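PDB 6RY0: mannan endo-1,6-alpha-mannosidase from Chaetomium thermophilum, which probably cleaves alpha-1,6-mannosidic linkages of mannan, as a family 76 glycosidase implicated in transferring GPI-anchored glycoproteins into the fungal cell wall. Local coordinates for residues A[44-47]-A[48-51]; A[226-229]-A[230-234]; A[339-342]-A[343-347]. All blocks are in the same frame, centred on the assembly; numbering follows the deposited sequence. Where two conformers were deposited one is given.

Contact 1 (A[44-47]-A[48-51])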
loop_
_atom_site.group_PDB
_atom_site.type_symbol
_atom_site.label_atom_id
_atom_site.label_comp_id
_atom_site.label_asym_id
_atom_site.label_seq_id
_atom_site.Cartn_x
_atom_site.Cartn_y
_atom_site.Cartn_z
ATOM N N ALA A 44 -16.075 -3.954 -7.232
ATOM C CA ALA A 44 -15.548 -5.031 -6.411
ATOM C C ALA A 44 -15.754 -6.376 -7.112
ATOM O O ALA A 44 -14.904 -7.270 -7.037
ATOM C CB ALA A 44 -16.171 -5.011 -5.016
ATOM N N TYR A 45 -16.895 -6.544 -7.765
ATOM C CA TYR A 45 -17.174 -7.741 -8.561
ATOM C C TYR A 45 -16.181 -7.851 -9.717
ATOM O O TYR A 45 -15.584 -8.905 -9.919
ATOM C CB TYR A 45 -18.645 -7.662 -9.049
ATOM C CG TYR A 45 -19.021 -8.801 -9.957
ATOM C CD1 TYR A 45 -18.744 -8.762 -11.311
ATOM C CD2 TYR A 45 -19.671 -9.936 -9.442
ATOM C CE1 TYR A 45 -19.075 -9.885 -12.127
ATOM C CE2 TYR A 45 -20.004 -11.018 -10.247
ATOM C CZ TYR A 45 -19.668 -10.993 -11.549
ATOM O OH TYR A 45 -19.943 -12.064 -12.366
ATOM N N ASP A 46 -16.017 -6.789 -10.501
ATOM C CA ASP A 46 -15.131 -6.863 -11.652
ATOM C C ASP A 46 -13.694 -7.108 -11.253
ATOM O O ASP A 46 -12.993 -7.840 -11.945
ATOM C CB ASP A 46 -15.233 -5.613 -12.514
ATOM C CG ASP A 46 -16.388 -5.659 -13.498
ATOM O OD1 ASP A 46 -17.094 -6.692 -13.544
ATOM O OD2 ASP A 46 -16.575 -4.654 -14.254
ATOM N N MET A 47 -13.223 -6.549 -10.147
ATOM C CA MET A 47 -11.866 -6.826 -9.706
ATOM C C MET A 47 -11.740 -8.303 -9.283
ATOM O O MET A 47 -10.746 -8.956 -9.568
ATOM C CB MET A 47 -11.500 -5.878 -8.558
ATOM C CG MET A 47 -10.168 -6.113 -7.881
ATOM S SD MET A 47 -8.795 -5.896 -8.991
ATOM C CE MET A 47 -7.526 -6.891 -8.241
ATOM N N MET A 48 -12.759 -8.829 -8.623
ATOM C CA MET A 48 -12.697 -10.193 -8.123
ATOM C C MET A 48 -12.659 -11.193 -9.273
ATOM O O MET A 48 -12.124 -12.279 -9.092
ATOM C CB MET A 48 -13.853 -10.478 -7.163
ATOM C CG MET A 48 -13.809 -11.781 -6.373
ATOM S SD MET A 48 -12.338 -11.833 -5.308
ATOM C CE MET A 48 -12.379 -10.824 -3.881
ATOM N N LEU A 49 -13.175 -10.845 -10.458
ATOM C CA LEU A 49 -13.104 -11.746 -11.601
ATOM C C LEU A 49 -11.648 -12.098 -11.957
ATOM O O LEU A 49 -11.388 -13.149 -12.546
ATOM C CB LEU A 49 -13.782 -11.159 -12.833
ATOM C CG LEU A 49 -15.294 -10.988 -12.730
ATOM C CD1 LEU A 49 -15.789 -10.250 -13.988
ATOM C CD2 LEU A 49 -16.004 -12.319 -12.585
ATOM N N PHE A 50 -10.689 -11.211 -11.656
ATOM C CA PHE A 50 -9.296 -11.520 -11.951
ATOM C C PHE A 50 -8.725 -12.598 -11.036
ATOM O O PHE A 50 -7.714 -13.217 -11.365
ATOM C CB PHE A 50 -8.442 -10.257 -11.809
ATOM C CG PHE A 50 -8.712 -9.221 -12.861
ATOM C CD1 PHE A 50 -8.087 -9.272 -14.093
ATOM C CD2 PHE A 50 -9.547 -8.168 -12.604
ATOM C CE1 PHE A 50 -8.334 -8.312 -15.057
ATOM C CE2 PHE A 50 -9.809 -7.215 -13.578
ATOM C CZ PHE A 50 -9.205 -7.291 -14.806
ATOM N N TYR A 51 -9.298 -12.729 -9.857
ATOM C CA TYR A 51 -8.765 -13.534 -8.772
ATOM C C TYR A 51 -9.351 -14.940 -8.820
ATOM O O TYR A 51 -10.558 -15.100 -8.828
ATOM C CB TYR A 51 -9.108 -12.875 -7.449
ATOM C CG TYR A 51 -8.662 -13.658 -6.249
ATOM C CD1 TYR A 51 -7.326 -13.725 -5.889
ATOM C CD2 TYR A 51 -9.585 -14.308 -5.435
ATOM C CE1 TYR A 51 -6.918 -14.445 -4.767
ATOM C CE2 TYR A 51 -9.189 -15.024 -4.320
ATOM C CZ TYR A 51 -7.853 -15.091 -3.989
ATOM O OH TYR A 51 -7.411 -15.764 -2.891
#
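Buried Met-47, near the end of helix 33-48, meets Phe-50 just after it, on the tightly packed side. In one of two conformers, Met-47 SD lies 5.4 Å from the centroid of the Phe-50 ring, 55° off its normal, an oblique Met-aromatic contact. The ring edge meets the backbone too: Phe-50 CD2 is 3.4 Å from Met-47 O, near the ring plane. Phe-50 N donates to Met-47 O at 3.1 Å. Ala-392 of helix 389-401 touches both side chains, and Phe-50 lies about 7 Å from calcium ligand Asp-73, side chain to side chain.

The outer side is looser. Leu-49, its CG turned beside the backbone N (chi1 -67°), reaches back to the exposed Tyr-45, and Leu-49 CD1 comes within 3.8 Å of Tyr-45 CE1. Leu-49 CD1 lies 3.8 Å from Asp-46 OD1, whose charge is paired with Arg-367. Leu-49 N still holds Tyr-45 O at 3.1 Å, but its second bond, to Asp-46 O, is weak.

The chain thus leaves the helix through a type I turn, Met-48 to Tyr-51, gripped inside by sulfur and aromatic carbon, while outside a loose leucine lies beside a carboxylate neutralised by Arg-367.

Contact 2 (A[226-229]-A[230-234])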
loop_
_atom_site.group_PDB
_atom_site.type_symbol
_atom_site.label_atom_id
_atom_site.label_comp_id
_atom_site.label_asym_id
_atom_site.label_seq_id
_atom_site.Cartn_x
_atom_site.Cartn_y
_atom_site.Cartn_z
ATOM N N PHE A 226 12.359 7.828 9.107
ATOM C CA PHE A 226 11.989 9.048 8.395
ATOM C C PHE A 226 13.166 10.012 8.331
ATOM O O PHE A 226 13.466 10.592 7.287
ATOM C CB PHE A 226 10.801 9.713 9.076
ATOM C CG PHE A 226 10.216 10.810 8.235
ATOM C CD1 PHE A 226 10.735 12.087 8.285
ATOM C CD2 PHE A 226 9.131 10.562 7.379
ATOM C CE1 PHE A 226 10.178 13.090 7.480
ATOM C CE2 PHE A 226 8.596 11.550 6.597
ATOM C CZ PHE A 226 9.126 12.787 6.651
ATOM N N ASP A 227 13.854 10.175 9.464
ATOM C CA ASP A 227 14.969 11.090 9.503
ATOM C C ASP A 227 16.093 10.637 8.584
ATOM O O ASP A 227 16.793 11.472 8.002
ATOM C CB ASP A 227 15.430 11.292 10.932
ATOM C CG ASP A 227 14.450 12.151 11.756
ATOM O OD1 ASP A 227 13.483 12.727 11.194
ATOM O OD2 ASP A 227 14.641 12.205 12.972
ATOM N N TRP A 228 16.257 9.325 8.427
ATOM C CA TRP A 228 17.217 8.785 7.488
ATOM C C TRP A 228 16.824 9.106 6.038
ATOM O O TRP A 228 17.637 9.553 5.248
ATOM C CB TRP A 228 17.391 7.263 7.696
ATOM C CG TRP A 228 18.375 6.692 6.735
ATOM C CD1 TRP A 228 19.738 6.675 6.880
ATOM C CD2 TRP A 228 18.096 6.128 5.445
ATOM N NE1 TRP A 228 20.316 6.145 5.760
ATOM C CE2 TRP A 228 19.339 5.805 4.859
ATOM C CE3 TRP A 228 16.928 5.850 4.727
ATOM C CZ2 TRP A 228 19.446 5.241 3.611
ATOM C CZ3 TRP A 228 17.034 5.267 3.481
ATOM C CH2 TRP A 228 18.279 4.993 2.931
ATOM N N LEU A 229 15.551 8.879 5.696
ATOM C CA LEU A 229 15.061 9.199 4.366
ATOM C C LEU A 229 15.284 10.684 4.024
ATOM O O LEU A 229 15.567 11.042 2.881
ATOM C CB LEU A 229 13.584 8.862 4.259
ATOM C CG LEU A 229 13.272 7.380 4.055
ATOM C CD1 LEU A 229 11.778 7.130 4.245
ATOM C CD2 LEU A 229 13.728 6.898 2.688
ATOM N N TYR A 230 15.081 11.533 5.025
ATOM C CA TYR A 230 15.314 12.963 4.830
ATOM C C TYR A 230 16.813 13.207 4.673
ATOM O O TYR A 230 17.237 13.864 3.719
ATOM C CB TYR A 230 14.719 13.775 5.987
ATOM C CG TYR A 230 14.688 15.254 5.696
ATOM C CD1 TYR A 230 13.707 15.781 4.874
ATOM C CD2 TYR A 230 15.626 16.104 6.232
ATOM C CE1 TYR A 230 13.674 17.127 4.565
ATOM C CE2 TYR A 230 15.583 17.473 5.930
ATOM C CZ TYR A 230 14.605 17.959 5.105
ATOM O OH TYR A 230 14.535 19.294 4.763
ATOM N N ALA A 231 17.632 12.682 5.578
ATOM C CA ALA A 231 19.068 12.942 5.521
ATOM C C ALA A 231 19.696 12.484 4.209
ATOM O O ALA A 231 20.476 13.225 3.611
ATOM C CB ALA A 231 19.764 12.265 6.713
ATOM N N VAL A 232 19.372 11.275 3.746
ATOM C CA VAL A 232 19.968 10.734 2.535
ATOM C C VAL A 232 19.478 11.507 1.305
ATOM O O VAL A 232 20.049 11.393 0.231
ATOM C CB VAL A 232 19.669 9.211 2.406
ATOM C CG1 VAL A 232 18.210 8.952 2.102
ATOM C CG2 VAL A 232 20.566 8.525 1.411
ATOM N N GLY A 233 18.419 12.317 1.440
ATOM C CA GLY A 233 17.973 13.159 0.359
ATOM C C GLY A 233 16.992 12.498 -0.581
ATOM O O GLY A 233 16.697 13.041 -1.639
ATOM N N TYR A 234 16.420 11.365 -0.181
ATOM C CA TYR A 234 15.325 10.787 -0.940
ATOM C C TYR A 234 14.085 11.666 -0.815
ATOM O O TYR A 234 13.242 11.656 -1.717
ATOM C CB TYR A 234 15.030 9.346 -0.559
ATOM C CG TYR A 234 16.136 8.346 -0.798
ATOM C CD1 TYR A 234 17.339 8.656 -1.448
ATOM C CD2 TYR A 234 16.000 7.076 -0.311
ATOM C CE1 TYR A 234 18.331 7.716 -1.586
ATOM C CE2 TYR A 234 16.994 6.127 -0.431
ATOM C CZ TYR A 234 18.174 6.443 -1.069
ATOM O OH TYR A 234 19.229 5.549 -1.164
#
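Val-232 holds CG1 between its backbone N and carbonyl carbon (chi1 70°), while Trp-228 holds CG opposite its own N, beside its carbonyl carbon (chi1 180°), sending the indole on toward the C-terminal end of helix 216-231; together these rotations set the methyl over the six-membered ring. CG1 of Val-232 stands 4.0 Å from the centroid of that Trp-228 ring, 7° off the normal, a CH-pi contact on one face. Val-232 CG1 also sits 3.5 Å above the Tyr-234 ring plane, over its centre, so it is wedged between two aromatic faces nearly perpendicular to each other. The rings themselves meet obliquely, Trp-228 CH2 lying 3.8 Å from Tyr-234 CE2. Leu-229 crosses Tyr-234 at about a right angle, Leu-229 CD2 lying 3.8 Å from Tyr-234 CD2.

Beneath this cluster the helix ends in a Schellman motif. Val-232 N makes a nearly straight bond to Trp-228 O at 2.9 Å. Gly-233, with positive phi, reverses the chain; Gly-233 N binds Tyr-230 O at 3.0 Å, and Tyr-234 N reaches Leu-229 O at 3.2 Å in a weak bond.

The helix end is thus closed twice: by backbone N-H groups turned back into the last turn, and by an apolar cluster of Trp-228, Val-232, Leu-229 and Tyr-234 beside the Cys-176–Cys-252 disulfide, with the backbone oxygen of Cys-176 taking the indole N-H.

Contact 3 (A[339-342]-A[343-347])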
loop_
_atom_site.group_PDB
_atom_site.type_symbol
_atom_site.label_atom_id
_atom_site.label_comp_id
_atom_site.label_asym_id
_atom_site.label_seq_id
_atom_site.Cartn_x
_atom_site.Cartn_y
_atom_site.Cartn_z
ATOM N N PRO A 339 -7.082 15.679 10.544
ATOM C CA PRO A 339 -8.275 16.318 9.978
ATOM C C PRO A 339 -8.065 17.706 9.398
ATOM O O PRO A 339 -8.890 18.130 8.593
ATOM C CB PRO A 339 -9.266 16.314 11.143
ATOM C CG PRO A 339 -8.451 16.078 12.324
ATOM C CD PRO A 339 -7.277 15.276 11.936
ATOM N N HIS A 340 -7.002 18.399 9.788
ATOM C CA HIS A 340 -6.755 19.705 9.197
ATOM C C HIS A 340 -6.475 19.620 7.702
ATOM O O HIS A 340 -6.542 20.652 7.029
ATOM C CB HIS A 340 -5.628 20.416 9.920
ATOM C CG HIS A 340 -4.266 19.931 9.549
ATOM N ND1 HIS A 340 -3.713 18.785 10.076
ATOM C CD2 HIS A 340 -3.354 20.447 8.705
ATOM C CE1 HIS A 340 -2.508 18.622 9.568
ATOM N NE2 HIS A 340 -2.264 19.617 8.736
ATOM N N THR A 341 -6.185 18.426 7.177
ATOM C CA THR A 341 -5.917 18.244 5.758
ATOM C C THR A 341 -7.170 18.018 4.919
ATOM O O THR A 341 -7.060 17.942 3.697
ATOM C CB THR A 341 -4.992 17.042 5.508
ATOM O OG1 THR A 341 -5.660 15.828 5.843
ATOM C CG2 THR A 341 -3.676 17.178 6.240
ATOM N N LYS A 342 -8.329 17.863 5.554
ATOM C CA LYS A 342 -9.497 17.356 4.857
ATOM C C LYS A 342 -9.853 18.176 3.618
ATOM O O LYS A 342 -10.112 17.627 2.542
ATOM C CB LYS A 342 -10.661 17.241 5.839
ATOM C CG LYS A 342 -11.910 16.690 5.256
ATOM C CD LYS A 342 -13.060 16.675 6.274
ATOM C CE LYS A 342 -14.447 16.773 5.606
ATOM N NZ LYS A 342 -14.647 18.112 4.940
ATOM N N ASP A 343 -9.891 19.496 3.750
ATOM C CA ASP A 343 -10.333 20.319 2.635
ATOM C C ASP A 343 -9.292 20.453 1.530
ATOM O O ASP A 343 -9.638 20.818 0.416
ATOM C CB ASP A 343 -10.756 21.707 3.121
ATOM C CG ASP A 343 -12.005 21.679 4.002
ATOM O OD1 ASP A 343 -12.765 20.686 3.975
ATOM O OD2 ASP A 343 -12.240 22.676 4.697
ATOM N N ARG A 344 -8.032 20.120 1.808
ATOM C CA ARG A 344 -7.018 20.061 0.777
ATOM C C ARG A 344 -7.110 18.756 -0.027
ATOM O O ARG A 344 -6.697 18.717 -1.174
ATOM C CB ARG A 344 -5.606 20.169 1.353
ATOM C CG ARG A 344 -5.340 21.486 2.079
ATOM C CD ARG A 344 -3.908 21.542 2.582
ATOM N NE ARG A 344 -2.983 21.659 1.474
ATOM C CZ ARG A 344 -1.649 21.606 1.608
ATOM N NH1 ARG A 344 -1.089 21.292 2.763
ATOM N NH2 ARG A 344 -0.877 21.852 0.563
ATOM N N ILE A 345 -7.603 17.698 0.586
ATOM C CA ILE A 345 -7.522 16.372 0.018
ATOM C C ILE A 345 -8.859 15.931 -0.608
ATOM O O ILE A 345 -8.877 15.468 -1.747
ATOM C CB ILE A 345 -7.056 15.334 1.070
ATOM C CG1 ILE A 345 -5.576 15.609 1.413
ATOM C CG2 ILE A 345 -7.279 13.903 0.561
ATOM C CD1 ILE A 345 -5.043 14.718 2.534
ATOM N N LEU A 346 -9.962 15.986 0.135
ATOM C CA LEU A 346 -11.189 15.361 -0.361
ATOM C C LEU A 346 -11.659 15.908 -1.699
ATOM O O LEU A 346 -12.069 15.123 -2.545
ATOM C CB LEU A 346 -12.307 15.368 0.675
ATOM C CG LEU A 346 -12.010 14.557 1.937
ATOM C CD1 LEU A 346 -13.241 14.523 2.826
ATOM C CD2 LEU A 346 -11.556 13.141 1.667
ATOM N N PRO A 347 -11.606 17.231 -1.947
ATOM C CA PRO A 347 -12.091 17.713 -3.257
ATOM C C PRO A 347 -11.263 17.204 -4.419
ATOM O O PRO A 347 -11.789 16.998 -5.523
ATOM C CB PRO A 347 -12.016 19.237 -3.112
ATOM C CG PRO A 347 -12.116 19.463 -1.645
ATOM C CD PRO A 347 -11.342 18.339 -1.022
HETATM O O HOH W 1 -7.696 21.164 4.777
HETATM O O HOH W 2 -9.531 20.913 6.210
#
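Lys-342 and Leu-346 meet one turn apart at the start of helix 342-358, and backbone bonds set their spacing. Lys-342 O accepts two N-H groups: Leu-346 N at 2.9 Å, almost straight at 168°, and Ile-345 N at 3.2 Å. Thr-341 O is gripped less firmly, by weak bonds from Arg-344 N and Ile-345 N. This double sharing suits a chain passing from the 3-10 turn 339-341 into the helix. Farther on, Pro-347 brings no N-H to the turn before it, and the helix kinks there.

Apolar contacts follow two lines. On the outer line the aliphatic part of Lys-342 passes obliquely over Leu-346, Lys-342 CG lying 3.5 Å and Lys-342 CE 3.8 Å from Leu-346 CD1. On the buried line Thr-341 and Ile-345 run side by side, pointing the same way, with OG1 of Thr-341 3.5 Å from Ile-345 CD1. The threonine hydroxyl, placed by a chi1 of 67°, has its polar partner in Ala-338 O, and both residues pack on Val-334 of helix 323-337.

Charge lies at the surface. The Lys-342 chain runs extended until a bend at chi4 of -66° brings Lys-342 NZ to 3.3 Å from Asp-343 OD1, a weak bond within a salt bridge. Water links His-340 O with Asp-343 N, but its two sites are too close to be filled together, so the details are doubtful. Arg-344 instead leads away to Thr-292 of helix 281-298.

The first turn is therefore amphipathic: Thr-341 and Ile-345 pack against helices 281-298 and 323-337, the threonine hydroxyl turning to Ala-338 O, while the long, exposed ion pair probably contributes only modestly, and the aspartate may also gain from lying near the helix's amino end.

Overall arrangement
All three contacts are local, at helix ends, and lie about 19 to 20 Å from the chain's centre; each is partly buried, none deep core. They hold different elements of this mostly helical family 76 domain: contacts 1 and 2 close helices 33-48 and 216-231, contact 3 starts helix 342-358. Contacts 1 and 2 lie on opposite sides of the centre, their own centres about 38 Å apart; contacts 2 and 3 are closer, at about 26 Å. Chemistry follows place: contact 1 puts sulfur and aromatic carbon nearest the calcium site, the Phe-50 side chain about 11 Å from the ion; contact 2 is mainly aromatic and apolar; and contact 3 carries surface charge and water.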